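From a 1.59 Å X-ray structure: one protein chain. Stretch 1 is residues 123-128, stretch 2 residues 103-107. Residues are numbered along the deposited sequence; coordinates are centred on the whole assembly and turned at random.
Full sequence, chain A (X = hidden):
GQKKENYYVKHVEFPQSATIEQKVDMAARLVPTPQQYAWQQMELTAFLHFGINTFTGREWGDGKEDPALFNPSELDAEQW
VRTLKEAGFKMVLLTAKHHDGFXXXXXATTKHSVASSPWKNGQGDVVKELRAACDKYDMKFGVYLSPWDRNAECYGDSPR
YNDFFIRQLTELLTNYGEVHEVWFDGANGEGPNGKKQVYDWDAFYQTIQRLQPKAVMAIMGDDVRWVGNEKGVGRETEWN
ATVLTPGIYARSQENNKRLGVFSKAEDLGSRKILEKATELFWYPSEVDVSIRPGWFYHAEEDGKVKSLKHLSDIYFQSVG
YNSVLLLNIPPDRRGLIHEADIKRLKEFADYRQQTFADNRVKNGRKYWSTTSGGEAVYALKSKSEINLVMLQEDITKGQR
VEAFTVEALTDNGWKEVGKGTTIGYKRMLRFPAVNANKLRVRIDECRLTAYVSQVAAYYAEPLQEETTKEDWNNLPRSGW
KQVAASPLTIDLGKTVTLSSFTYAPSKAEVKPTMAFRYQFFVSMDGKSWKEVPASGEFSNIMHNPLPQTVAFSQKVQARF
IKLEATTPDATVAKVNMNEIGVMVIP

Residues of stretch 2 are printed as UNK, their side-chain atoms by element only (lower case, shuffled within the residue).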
ATOM      1  N   GLN A 123      32.549 -10.956   8.824  1.00 23.91           N
ATOM      2  CA  GLN A 123      32.040 -12.245   9.258  1.00 24.52           C
ATOM      3  C   GLN A 123      30.546 -12.242   9.437  1.00 24.63           C
ATOM      4  O   GLN A 123      30.004 -13.227   9.961  1.00 26.46           O
ATOM      5  CB  GLN A 123      32.713 -12.692  10.549  1.00 25.20           C
ATOM      6  CG  GLN A 123      34.264 -12.603  10.571  1.00 25.92           C
ATOM      7  CD  GLN A 123      34.909 -13.353   9.405  1.00 26.34           C
ATOM      8  OE1 GLN A 123      34.700 -14.544   9.244  1.00 27.33           O
ATOM      9  NE2 GLN A 123      35.606 -12.646   8.554  1.00 26.71           N
ATOM     10  N   GLY A 124      29.867 -11.207   8.976  1.00 22.64           N
ATOM     11  CA  GLY A 124      28.433 -11.116   9.168  1.00 23.50           C
ATOM     12  C   GLY A 124      27.572 -11.804   8.121  1.00 22.53           C
ATOM     13  O   GLY A 124      27.999 -12.110   6.990  1.00 22.07           O
ATOM     14  N   ASP A 125      26.302 -11.992   8.493  1.00 21.79           N
ATOM     15  CA  ASP A 125      25.338 -12.516   7.573  1.00 20.69           C
ATOM     16  C   ASP A 125      23.953 -12.014   8.050  1.00 19.60           C
ATOM     17  O   ASP A 125      23.436 -12.460   9.064  1.00 19.45           O
ATOM     18  CB  ASP A 125      25.408 -14.043   7.616  1.00 21.06           C
ATOM     19  CG  ASP A 125      24.435 -14.701   6.649  1.00 21.01           C
ATOM     20  OD1 ASP A 125      23.437 -14.027   6.241  1.00 20.19           O
ATOM     21  OD2 ASP A 125      24.649 -15.911   6.372  1.00 21.37           O
ATOM     22  N   VAL A 126      23.420 -11.026   7.343  1.00 19.32           N
ATOM     23  CA  VAL A 126      22.155 -10.384   7.770  1.00 18.51           C
ATOM     24  C   VAL A 126      21.031 -11.386   7.655  1.00 17.91           C
ATOM     25  O   VAL A 126      20.118 -11.399   8.469  1.00 18.02           O
ATOM     26  CB  VAL A 126      21.832  -9.168   6.951  1.00 18.47           C
ATOM     27  CG1 VAL A 126      20.542  -8.528   7.406  1.00 17.89           C
ATOM     28  CG2 VAL A 126      22.997  -8.135   7.067  1.00 19.37           C
ATOM     29  N   VAL A 127      21.091 -12.181   6.598  1.00 17.85           N
ATOM     30  CA  VAL A 127      20.041 -13.164   6.343  1.00 18.15           C
ATOM     31  C   VAL A 127      19.999 -14.165   7.495  1.00 18.73           C
ATOM     32  O   VAL A 127      18.931 -14.515   7.992  1.00 18.26           O
ATOM     33  CB  VAL A 127      20.240 -13.847   4.979  1.00 18.38           C
ATOM     34  CG1 VAL A 127      19.118 -14.812   4.641  1.00 18.75           C
ATOM     35  CG2 VAL A 127      20.383 -12.829   3.823  1.00 18.07           C
ATOM     36  N   LYS A 128      21.167 -14.605   7.952  1.00 19.28           N
ATOM     37  CA  LYS A 128      21.262 -15.482   9.073  1.00 20.89           C
ATOM     38  C   LYS A 128      20.704 -14.861  10.342  1.00 20.22           C
ATOM     39  O   LYS A 128      19.962 -15.525  11.069  1.00 20.22           O
ATOM     40  CB  LYS A 128      22.727 -15.900   9.282  1.00 23.81           C
ATOM     41  CG  LYS A 128      22.900 -16.934  10.440  1.00 27.60           C
ATOM     42  CD  LYS A 128      24.363 -17.413  10.558  1.00 31.83           C
ATOM     43  CE  LYS A 128      25.279 -16.280  10.880  1.00 37.08           C
ATOM     44  NZ  LYS A 128      24.770 -15.215  11.850  1.00 39.68           N
ATOM     45  N   UNK A 103      25.043  -8.341  -1.869  1.00 19.76           N
ATOM     46  CA  UNK A 103      24.411  -9.455  -1.152  1.00 20.15           C
ATOM     47  C   UNK A 103      24.558  -9.287   0.344  1.00 19.65           C
ATOM     48  O   UNK A 103      25.673  -9.102   0.858  1.00 20.35           O
ATOM     49  c   UNK A 103      25.010 -10.769  -1.589  1.00 21.03           C
ATOM     50  s   UNK A 103      24.702 -11.055  -3.315  1.00 22.50           S
ATOM     51  N   UNK A 104      23.431  -9.470   1.067  1.00 19.04           N
ATOM     52  CA  UNK A 104      23.402  -9.422   2.527  1.00 19.08           C
ATOM     53  C   UNK A 104      23.845 -10.679   3.286  1.00 18.83           C
ATOM     54  O   UNK A 104      23.804 -10.703   4.488  1.00 19.26           O
ATOM     55  c   UNK A 104      21.476  -7.653   2.642  1.00 21.27           C
ATOM     56  c   UNK A 104      22.450  -6.630   3.060  1.00 23.05           C
ATOM     57  c   UNK A 104      21.965  -9.050   2.981  1.00 19.62           C
ATOM     58  c   UNK A 104      20.183  -7.401   3.336  1.00 21.02           C
ATOM     59  N   UNK A 105      24.292 -11.692   2.562  1.00 19.18           N
ATOM     60  CA  UNK A 105      24.820 -12.902   3.112  1.00 20.11           C
ATOM     61  C   UNK A 105      26.143 -13.179   2.340  1.00 21.28           C
ATOM     62  O   UNK A 105      26.327 -12.734   1.174  1.00 20.89           O
ATOM     63  c   UNK A 105      23.306 -14.997  -0.669  1.00 20.80           C
ATOM     64  n   UNK A 105      23.977 -16.062  -0.146  1.00 21.53           N
ATOM     65  c   UNK A 105      23.128 -14.075   0.372  1.00 20.24           C
ATOM     66  c   UNK A 105      23.780 -14.633   1.545  1.00 19.88           C
ATOM     67  c   UNK A 105      22.450 -12.881   0.094  1.00 20.27           C
ATOM     68  c   UNK A 105      23.853 -14.059   2.937  1.00 19.63           C
ATOM     69  c   UNK A 105      22.215 -13.580  -2.230  1.00 21.37           C
ATOM     70  c   UNK A 105      22.840 -14.778  -1.971  1.00 20.77           C
ATOM     71  c   UNK A 105      22.035 -12.622  -1.224  1.00 20.21           C
ATOM     72  c   UNK A 105      24.206 -15.854   1.175  1.00 20.93           C
ATOM     73  N   UNK A 106      27.050 -13.915   2.991  1.00 22.85           N
ATOM     74  CA  UNK A 106      28.377 -14.189   2.373  1.00 23.99           C
ATOM     75  C   UNK A 106      28.268 -15.264   1.317  1.00 25.28           C
ATOM     76  O   UNK A 106      28.657 -16.444   1.540  1.00 27.41           O
ATOM     77  c   UNK A 106      29.221 -14.685   3.548  1.00 25.22           C
ATOM     78  c   UNK A 106      28.235 -15.269   4.535  1.00 24.89           C
ATOM     79  c   UNK A 106      26.961 -14.391   4.382  1.00 23.59           C
ATOM     80  N   UNK A 107      27.731 -14.893   0.183  1.00 23.87           N
ATOM     81  CA  UNK A 107      27.560 -15.793  -0.942  1.00 24.46           C
ATOM     82  C   UNK A 107      28.915 -16.272  -1.495  1.00 25.42           C
ATOM     83  O   UNK A 107      29.880 -15.531  -1.554  1.00 27.39           O
ATOM     84  o   UNK A 107      26.567 -15.953  -3.169  1.00 23.84           O
ATOM     85  c   UNK A 107      26.764 -15.098  -2.036  1.00 23.22           C
ATOM     86  c   UNK A 107      27.395 -13.805  -2.500  1.00 23.10           C
TER

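Position 103 carries two side-chain atoms, one carbon and then one sulfur, with no branch. That is a thiol on a single methylene, and it is out of contact with stretch 1. The residue is Cys103, with chi1 in the m well.

Position 104 has four side-chain carbons, forked at the second, and no heteroatom. Its CA-to-CB bond points toward stretch 1, where the CB lies 4.0 Å from CB of Val126 and 4.2 Å from CG2 of Val127. A four-carbon chain branching one atom beyond CB is leucine, so this is Leu104, in the m,t rotamer. Its backbone takes part as well: Leu104 O accepts a hydrogen bond from Val126 N at 2.9 Å.

Position 105 shows one carbon leading into fused five- and six-membered rings that hold eight carbons and one nitrogen. Its CB sits 3.3 Å from OD1 of Asp125 and 3.8 Å from CG2 of Val127, whereas the end of the side chain leads away from stretch 1. The indole identifies Trp105, whose ring nitrogen NE1 finds its hydrogen bond elsewhere in the structure.

At position 106 three carbons close a ring onto the backbone nitrogen. The ring carbon bonded to that nitrogen lies 3.6 Å from O of Gly124 and 3.4 Å from OD2 of Asp125. The closed ring is the signature of Pro106, and the carbon is its CD. Both are van der Waals contacts; Asp125 OD2 has its hydrogen bond elsewhere in the structure.

Position 107 bears one carbon carrying an oxygen and a second carbon, a branch at CB, and its side chain is out of reach of stretch 1. This fits Thr107, whose backbone N donates to O of Trp105 at 2.8 Å, a short turn around the proline.

The contact is built around the start of a helix. Asp125 is the N-cap: its OD1 accepts from Lys128 N at 2.9 Å and a nearly straight 165°, satisfying an amide that has no preceding helical turn to supply a carbonyl. Val126 N, likewise in the first turn, is instead served from across the contact by Leu104 O, at 144°. Beside this polar link, Val126 and Val127, both pointing toward stretch 2, pack on the Leu104 CB, and Val127 CG2 also reaches the Trp105 CB. The rule for a designer is compact: cap one helix-start amide from within, offer a loop carbonyl to another, and set apolar side chains beside that bond. The stretches bury 275 Å², both sides summed.

Stretch 2, residues 103-107: CLWPT
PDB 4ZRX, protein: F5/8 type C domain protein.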